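Local coordinates for protein N-acetylglucosaminidase (Paenibacillus barengoltzii, PDB 6INX) that probably hydrolyses N-acetylglucosamine-containing glycans, as a bacterial N-acetylglucosaminidase of glycoside hydrolase family 18 with a TIM-barrel fold, at residues M187-T199 with G233-P245. Numbering follows the deposited sequence.
Sequences MRGGFQTLTGHHT and GAAFYSRMWKDVP
W241 lies against the loop 187-199 where the family 18 TIM barrel meets its antiparallel insertion sheet: segment 233-245 holds the end of barrel strand 230-235 and all of strand 237-241 of that sheet. CA of T195 packs tightly over the six-membered ring of W241, 3.9 Å from its centroid, while CG2 of T195 rests on W241 CB at 3.6 Å. A broad indole suits a surface made largely of backbone, and its one polar atom is used: NE1 of W241 donates to O of Q192 (3.0 Å, 161°) from above the carbonyl plane. A leucine in place of W241 would probably leave the Q192 carbonyl without this donor and open a gap beneath T195 and G196. Nearer the barrel, H198 bridges the two strands, its CE1 3.4 Å from CB of A235, whose small methyl lets the ring come this close. R239 has CG beside its backbone N (chi1 -79°), which lays that methylene over one face of H198; its NE forms a salt bridge with D186, a carboxylate also hydrogen-bonded to the H198 ring and Y237 OH. By contrast, the flank at G190 and F191 is less enclosed within the chain and partly covered by the second subunit, and past W241, where the strand ends, exposed K242 and D243 continue as loop. At the barrel end, H198 NE2 donates to Y237 O at 3.0 Å, the acceptor near the imidazole plane.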
ATOM      1  N   MET A 187      -9.777  -4.074   2.448  1.00  9.67           N
ATOM      2  CA  MET A 187      -8.340  -3.847   2.602  1.00 11.39           C
ATOM      3  C   MET A 187      -7.666  -3.624   1.263  1.00 11.73           C
ATOM      4  O   MET A 187      -6.594  -3.002   1.208  1.00 12.22           O
ATOM      5  CB  MET A 187      -7.676  -5.007   3.345  1.00 12.52           C
ATOM      6  CG  MET A 187      -8.048  -5.034   4.838  1.00 10.05           C
ATOM      7  SD  MET A 187      -7.177  -6.258   5.829  1.00 11.51           S
ATOM      8  CE  MET A 187      -7.942  -7.767   5.215  1.00 12.58           C
ATOM      9  N   ARG A 188      -8.278  -4.142   0.205  1.00 10.72           N
ATOM     10  CA  ARG A 188      -7.995  -3.818  -1.182  1.00  9.79           C
ATOM     11  C   ARG A 188      -9.342  -3.495  -1.798  1.00 10.97           C
ATOM     12  O   ARG A 188     -10.287  -4.276  -1.662  1.00 11.29           O
ATOM     13  CB  ARG A 188      -7.383  -5.023  -1.892  1.00 10.32           C
ATOM     14  CG  ARG A 188      -6.056  -5.429  -1.275  1.00  9.92           C
ATOM     15  CD  ARG A 188      -5.602  -6.820  -1.730  1.00 11.58           C
ATOM     16  NE  ARG A 188      -4.329  -7.134  -1.091  1.00 10.71           N
ATOM     17  CZ  ARG A 188      -4.175  -7.480   0.187  1.00  9.81           C
ATOM     18  NH1 ARG A 188      -5.225  -7.571   0.998  1.00  9.18           N
ATOM     19  NH2 ARG A 188      -2.958  -7.701   0.674  1.00 11.03           N
ATOM     20  N   GLY A 189      -9.445  -2.337  -2.435  1.00 11.17           N
ATOM     21  CA  GLY A 189     -10.738  -1.886  -2.905  1.00 12.91           C
ATOM     22  C   GLY A 189     -10.640  -0.661  -3.788  1.00 11.49           C
ATOM     23  O   GLY A 189      -9.951  -0.688  -4.809  1.00 11.57           O
ATOM     24  N   GLY A 190     -11.281   0.433  -3.377  1.00 10.55           N
ATOM     25  CA  GLY A 190     -11.495   1.558  -4.276  1.00 11.73           C
ATOM     26  C   GLY A 190     -10.271   2.405  -4.570  1.00 12.30           C
ATOM     27  O   GLY A 190     -10.354   3.296  -5.426  1.00 12.84           O
ATOM     28  N   PHE A 191      -9.149   2.162  -3.901  1.00 11.19           N
ATOM     29  CA  PHE A 191      -7.940   2.937  -4.156  1.00 10.02           C
ATOM     30  C   PHE A 191      -6.886   2.189  -4.963  1.00  9.15           C
ATOM     31  O   PHE A 191      -5.832   2.764  -5.254  1.00 10.13           O
ATOM     32  CB  PHE A 191      -7.325   3.426  -2.840  1.00 10.84           C
ATOM     33  CG  PHE A 191      -8.213   4.375  -2.083  1.00 11.20           C
ATOM     34  CD1 PHE A 191      -8.476   5.630  -2.590  1.00 15.03           C
ATOM     35  CD2 PHE A 191      -8.809   3.996  -0.890  1.00 14.55           C
ATOM     36  CE1 PHE A 191      -9.303   6.516  -1.906  1.00 16.20           C
ATOM     37  CE2 PHE A 191      -9.638   4.878  -0.209  1.00 15.97           C
ATOM     38  CZ  PHE A 191      -9.879   6.135  -0.723  1.00 16.31           C
ATOM     39  N   GLN A 192      -7.133   0.939  -5.355  1.00  9.13           N
ATOM     40  CA  GLN A 192      -6.128   0.199  -6.105  1.00  8.90           C
ATOM     41  C   GLN A 192      -6.736  -0.486  -7.321  1.00  9.76           C
ATOM     42  O   GLN A 192      -7.871  -0.972  -7.286  1.00 10.26           O
ATOM     43  CB  GLN A 192      -5.355  -0.799  -5.212  1.00  9.98           C
ATOM     44  CG  GLN A 192      -6.191  -1.943  -4.680  1.00  9.64           C
ATOM     45  CD  GLN A 192      -5.378  -2.845  -3.779  1.00 10.00           C
ATOM     46  OE1 GLN A 192      -5.036  -2.471  -2.653  1.00 12.38           O
ATOM     47  NE2 GLN A 192      -5.030  -4.036  -4.287  1.00 10.73           N
ATOM     48  N   THR A 193      -5.940  -0.542  -8.390  1.00  9.28           N
ATOM     49  CA  THR A 193      -6.335  -1.217  -9.616  1.00 10.18           C
ATOM     50  C   THR A 193      -5.771  -2.626  -9.708  1.00 10.47           C
ATOM     51  O   THR A 193      -6.071  -3.337 -10.672  1.00 12.91           O
ATOM     52  CB  THR A 193      -5.881  -0.418 -10.840  1.00 12.50           C
ATOM     53  OG1 THR A 193      -4.468  -0.217 -10.761  1.00 12.47           O
ATOM     54  CG2 THR A 193      -6.571   0.935 -10.906  1.00 13.80           C
ATOM     55  N   LEU A 194      -4.984  -3.058  -8.724  1.00  9.18           N
ATOM     56  CA  LEU A 194      -4.501  -4.433  -8.678  1.00 10.00           C
ATOM     57  C   LEU A 194      -5.516  -5.292  -7.934  1.00 10.58           C
ATOM     58  O   LEU A 194      -5.963  -4.922  -6.846  1.00 10.98           O
ATOM     59  CB  LEU A 194      -3.171  -4.490  -7.928  1.00 10.39           C
ATOM     60  CG  LEU A 194      -2.484  -5.844  -8.076  1.00 10.90           C
ATOM     61  CD1 LEU A 194      -1.947  -6.014  -9.487  1.00 13.56           C
ATOM     62  CD2 LEU A 194      -1.350  -5.968  -7.061  1.00 14.15           C
ATOM     63  N   THR A 195      -5.874  -6.437  -8.513  1.00 10.74           N
ATOM     64  CA  THR A 195      -6.804  -7.315  -7.826  1.00 10.43           C
ATOM     65  C   THR A 195      -6.133  -7.980  -6.628  1.00 10.81           C
ATOM     66  O   THR A 195      -4.903  -8.122  -6.549  1.00 10.91           O
ATOM     67  CB  THR A 195      -7.346  -8.402  -8.756  1.00 10.01           C
ATOM     68  OG1 THR A 195      -6.287  -9.291  -9.146  1.00 10.31           O
ATOM     69  CG2 THR A 195      -7.969  -7.802 -10.006  1.00 12.38           C
ATOM     70  N   GLY A 196      -6.966  -8.376  -5.678  1.00  9.17           N
ATOM     71  CA  GLY A 196      -6.495  -9.120  -4.528  1.00  8.51           C
ATOM     72  C   GLY A 196      -7.648  -9.349  -3.573  1.00  9.86           C
ATOM     73  O   GLY A 196      -8.790  -9.008  -3.864  1.00 12.20           O
ATOM     74  N   HIS A 197      -7.317  -9.922  -2.425  1.00  9.74           N
ATOM     75  CA  HIS A 197      -8.339 -10.282  -1.451  1.00  9.42           C
ATOM     76  C   HIS A 197      -8.661  -9.082  -0.572  1.00 10.84           C
ATOM     77  O   HIS A 197      -7.757  -8.478   0.007  1.00 10.72           O
ATOM     78  CB  HIS A 197      -7.791 -11.397  -0.568  1.00  8.80           C
ATOM     79  CG  HIS A 197      -7.386 -12.622  -1.326  1.00 10.79           C
ATOM     80  ND1 HIS A 197      -8.262 -13.319  -2.130  1.00 13.04           N
ATOM     81  CD2 HIS A 197      -6.198 -13.267  -1.412  1.00 12.65           C
ATOM     82  CE1 HIS A 197      -7.633 -14.346  -2.675  1.00 10.18           C
ATOM     83  NE2 HIS A 197      -6.379 -14.339  -2.252  1.00 12.45           N
ATOM     84  N   HIS A 198      -9.950  -8.773  -0.415  1.00  9.45           N
ATOM     85  CA  HIS A 198     -10.309  -7.592   0.365  1.00  9.74           C
ATOM     86  C   HIS A 198     -10.430  -7.867   1.855  1.00 10.85           C
ATOM     87  O   HIS A 198     -10.392  -6.924   2.653  1.00  9.97           O
ATOM     88  CB  HIS A 198     -11.535  -6.876  -0.243  1.00 10.19           C
ATOM     89  CG  HIS A 198     -12.864  -7.304   0.309  1.00  8.75           C
ATOM     90  ND1 HIS A 198     -13.509  -6.613   1.311  1.00  9.70           N
ATOM     91  CD2 HIS A 198     -13.721  -8.278  -0.086  1.00 10.02           C
ATOM     92  CE1 HIS A 198     -14.681  -7.174   1.550  1.00  8.59           C
ATOM     93  NE2 HIS A 198     -14.834  -8.188   0.717  1.00 11.58           N
ATOM     94  N   THR A 199     -10.550  -9.133   2.245  1.00 10.29           N
ATOM     95  CA  THR A 199     -10.816  -9.479   3.632  1.00 10.68           C
ATOM     96  C   THR A 199     -10.050 -10.750   4.014  1.00  9.85           C
ATOM     97  O   THR A 199     -10.547 -11.617   4.738  1.00 11.74           O
ATOM     98  CB  THR A 199     -12.327  -9.495   3.893  1.00 11.03           C
ATOM     99  OG1 THR A 199     -12.598  -9.612   5.294  1.00 11.38           O
ATOM    100  CG2 THR A 199     -13.049 -10.589   3.097  1.00 10.44           C
ATOM    101  N   GLY A 233     -12.484  -8.415  11.610  1.00 11.73           N
ATOM    102  CA  GLY A 233     -13.615  -8.148  10.732  1.00 11.61           C
ATOM    103  C   GLY A 233     -13.843  -9.212   9.676  1.00 10.91           C
ATOM    104  O   GLY A 233     -12.888  -9.724   9.073  1.00 10.98           O
ATOM    105  N   ALA A 234     -15.123  -9.505   9.434  1.00 12.79           N
ATOM    106  CA  ALA A 234     -15.600 -10.347   8.348  1.00 10.41           C
ATOM    107  C   ALA A 234     -16.574  -9.549   7.501  1.00 13.04           C
ATOM    108  O   ALA A 234     -17.322  -8.706   8.007  1.00 13.21           O
ATOM    109  CB  ALA A 234     -16.330 -11.595   8.871  1.00 14.26           C
ATOM    110  N   ALA A 235     -16.574  -9.826   6.207  1.00 11.70           N
ATOM    111  CA  ALA A 235     -17.375  -9.077   5.255  1.00 10.76           C
ATOM    112  C   ALA A 235     -18.419 -10.001   4.654  1.00 10.62           C
ATOM    113  O   ALA A 235     -18.081 -11.071   4.143  1.00 12.25           O
ATOM    114  CB  ALA A 235     -16.497  -8.504   4.145  1.00 11.89           C
ATOM    115  N   PHE A 236     -19.680  -9.574   4.697  1.00 12.02           N
ATOM    116  CA  PHE A 236     -20.772 -10.291   4.045  1.00  9.04           C
ATOM    117  C   PHE A 236     -21.013  -9.811   2.612  1.00 10.80           C
ATOM    118  O   PHE A 236     -22.134  -9.921   2.096  1.00 13.69           O
ATOM    119  CB  PHE A 236     -22.058 -10.170   4.874  1.00 11.64           C
ATOM    120  CG  PHE A 236     -22.053 -10.932   6.181  1.00 10.77           C
ATOM    121  CD1 PHE A 236     -20.916 -11.544   6.685  1.00 12.32           C
ATOM    122  CD2 PHE A 236     -23.225 -11.006   6.927  1.00 12.64           C
ATOM    123  CE1 PHE A 236     -20.955 -12.236   7.896  1.00 13.66           C
ATOM    124  CE2 PHE A 236     -23.264 -11.696   8.131  1.00 12.95           C
ATOM    125  CZ  PHE A 236     -22.141 -12.297   8.616  1.00 13.58           C
ATOM    126  N   TYR A 237     -19.978  -9.298   1.947  1.00 10.70           N
ATOM    127  CA  TYR A 237     -20.106  -8.726   0.607  1.00  9.54           C
ATOM    128  C   TYR A 237     -18.734  -8.795  -0.049  1.00  9.65           C
ATOM    129  O   TYR A 237     -17.721  -9.057   0.610  1.00 11.20           O
ATOM    130  CB  TYR A 237     -20.588  -7.263   0.666  1.00 13.80           C
ATOM    131  CG  TYR A 237     -19.527  -6.407   1.305  1.00 12.54           C
ATOM    132  CD1 TYR A 237     -19.418  -6.334   2.682  1.00 13.40           C
ATOM    133  CD2 TYR A 237     -18.571  -5.743   0.530  1.00 12.23           C
ATOM    134  CE1 TYR A 237     -18.410  -5.609   3.292  1.00 11.16           C
ATOM    135  CE2 TYR A 237     -17.567  -5.008   1.128  1.00 11.76           C
ATOM    136  CZ  TYR A 237     -17.493  -4.952   2.505  1.00 12.30           C
ATOM    137  OH  TYR A 237     -16.488  -4.246   3.100  1.00 14.36           O
ATOM    138  N   SER A 238     -18.705  -8.500  -1.344  1.00 10.96           N
ATOM    139  CA  SER A 238     -17.499  -8.640  -2.146  1.00 11.12           C
ATOM    140  C   SER A 238     -16.934  -7.299  -2.600  1.00 12.12           C
ATOM    141  O   SER A 238     -17.608  -6.271  -2.609  1.00 11.86           O
ATOM    142  CB  SER A 238     -17.776  -9.510  -3.377  1.00 11.47           C
ATOM    143  OG  SER A 238     -18.659  -8.877  -4.291  1.00 12.26           O
ATOM    144  N   ARG A 239     -15.666  -7.342  -3.010  1.00 10.60           N
ATOM    145  CA  ARG A 239     -15.044  -6.294  -3.807  1.00 10.28           C
ATOM    146  C   ARG A 239     -14.739  -6.885  -5.176  1.00  9.31           C
ATOM    147  O   ARG A 239     -14.464  -8.080  -5.296  1.00 10.59           O
ATOM    148  CB  ARG A 239     -13.739  -5.810  -3.151  1.00 11.86           C
ATOM    149  CG  ARG A 239     -13.942  -4.833  -1.981  1.00 12.25           C
ATOM    150  CD  ARG A 239     -14.253  -3.438  -2.484  1.00 15.84           C
ATOM    151  NE  ARG A 239     -14.677  -2.557  -1.401  1.00 14.67           N
ATOM    152  CZ  ARG A 239     -14.886  -1.255  -1.544  1.00 14.09           C
ATOM    153  NH1 ARG A 239     -14.693  -0.661  -2.717  1.00 14.38           N
ATOM    154  NH2 ARG A 239     -15.289  -0.542  -0.502  1.00 14.47           N
ATOM    155  N   MET A 240     -14.826  -6.057  -6.218  1.00 10.01           N
ATOM    156  CA  MET A 240     -14.830  -6.578  -7.579  1.00 12.25           C
ATOM    157  C   MET A 240     -14.042  -5.672  -8.509  1.00  9.43           C
ATOM    158  O   MET A 240     -14.166  -4.448  -8.447  1.00 11.74           O
ATOM    159  CB  MET A 240     -16.277  -6.684  -8.080  1.00 13.82           C
ATOM    160  CG  MET A 240     -16.415  -7.146  -9.520  1.00 11.48           C
ATOM    161  SD  MET A 240     -18.154  -7.386  -9.982  1.00 16.05           S
ATOM    162  CE  MET A 240     -18.735  -5.699  -9.950  1.00 18.90           C
ATOM    163  N   TRP A 241     -13.219  -6.282  -9.361  1.00  9.96           N
ATOM    164  CA  TRP A 241     -12.485  -5.564 -10.390  1.00 11.92           C
ATOM    165  C   TRP A 241     -12.926  -6.057 -11.764  1.00  9.96           C
ATOM    166  O   TRP A 241     -13.178  -7.254 -11.957  1.00 11.05           O
ATOM    167  CB  TRP A 241     -10.974  -5.799 -10.258  1.00 12.29           C
ATOM    168  CG  TRP A 241     -10.295  -5.121  -9.098  1.00 10.65           C
ATOM    169  CD1 TRP A 241      -9.533  -3.990  -9.151  1.00 11.07           C
ATOM    170  CD2 TRP A 241     -10.287  -5.552  -7.733  1.00 10.34           C
ATOM    171  NE1 TRP A 241      -9.044  -3.686  -7.897  1.00 10.30           N
ATOM    172  CE2 TRP A 241      -9.489  -4.633  -7.009  1.00 10.18           C
ATOM    173  CE3 TRP A 241     -10.878  -6.622  -7.048  1.00 11.21           C
ATOM    174  CZ2 TRP A 241      -9.278  -4.747  -5.635  1.00 11.54           C
ATOM    175  CZ3 TRP A 241     -10.654  -6.747  -5.689  1.00 11.47           C
ATOM    176  CH2 TRP A 241      -9.864  -5.809  -4.992  1.00 12.81           C
ATOM    177  N   LYS A 242     -12.973  -5.139 -12.727  1.00 11.64           N
ATOM    178  CA  LYS A 242     -13.478  -5.433 -14.057  1.00 13.25           C
ATOM    179  C   LYS A 242     -12.367  -5.411 -15.101  1.00 12.40           C
ATOM    180  O   LYS A 242     -11.362  -4.710 -14.953  1.00 12.55           O
ATOM    181  CB  LYS A 242     -14.549  -4.420 -14.451  1.00 12.56           C
ATOM    182  CG  LYS A 242     -15.737  -4.389 -13.486  1.00 13.71           C
ATOM    183  CD  LYS A 242     -16.723  -3.299 -13.877  1.00 14.56           C
ATOM    184  CE  LYS A 242     -17.917  -3.295 -12.929  1.00 16.46           C
ATOM    185  NZ  LYS A 242     -18.899  -2.216 -13.252  1.00 18.55           N
ATOM    186  N   ASP A 243     -12.573  -6.195 -16.163  1.00 13.35           N
ATOM    187  CA  ASP A 243     -11.713  -6.163 -17.345  1.00 13.91           C
ATOM    188  C   ASP A 243     -10.261  -6.485 -17.000  1.00 13.94           C
ATOM    189  O   ASP A 243      -9.327  -5.776 -17.385  1.00 15.96           O
ATOM    190  CB  ASP A 243     -11.863  -4.837 -18.086  1.00 13.99           C
ATOM    191  CG  ASP A 243     -13.297  -4.587 -18.508  1.00 16.33           C
ATOM    192  OD1 ASP A 243     -13.892  -5.498 -19.127  1.00 15.96           O
ATOM    193  OD2 ASP A 243     -13.824  -3.506 -18.196  1.00 18.39           O
ATOM    194  N   VAL A 244     -10.078  -7.582 -16.275  1.00 13.81           N
ATOM    195  CA  VAL A 244      -8.734  -7.972 -15.857  1.00 15.70           C
ATOM    196  C   VAL A 244      -8.215  -9.087 -16.757  1.00 15.38           C
ATOM    197  O   VAL A 244      -8.998  -9.929 -17.223  1.00 14.47           O
ATOM    198  CB  VAL A 244      -8.665  -8.337 -14.366  1.00 22.77           C
ATOM    199  CG1 VAL A 244      -9.448  -7.341 -13.525  1.00 19.89           C
ATOM    200  CG2 VAL A 244      -9.174  -9.701 -14.133  1.00 21.63           C
ATOM    201  N   PRO A 245      -6.919  -9.098 -17.058  1.00 13.81           N
ATOM    202  CA  PRO A 245      -6.364 -10.141 -17.924  1.00 14.74           C
ATOM    203  C   PRO A 245      -6.605 -11.536 -17.366  1.00 14.26           C
ATOM    204  O   PRO A 245      -6.563 -11.767 -16.154  1.00 14.12           O
ATOM    205  CB  PRO A 245      -4.865  -9.812 -17.943  1.00 17.15           C
ATOM    206  CG  PRO A 245      -4.805  -8.353 -17.656  1.00 16.85           C
ATOM    207  CD  PRO A 245      -5.935  -8.059 -16.721  1.00 16.33           C
TER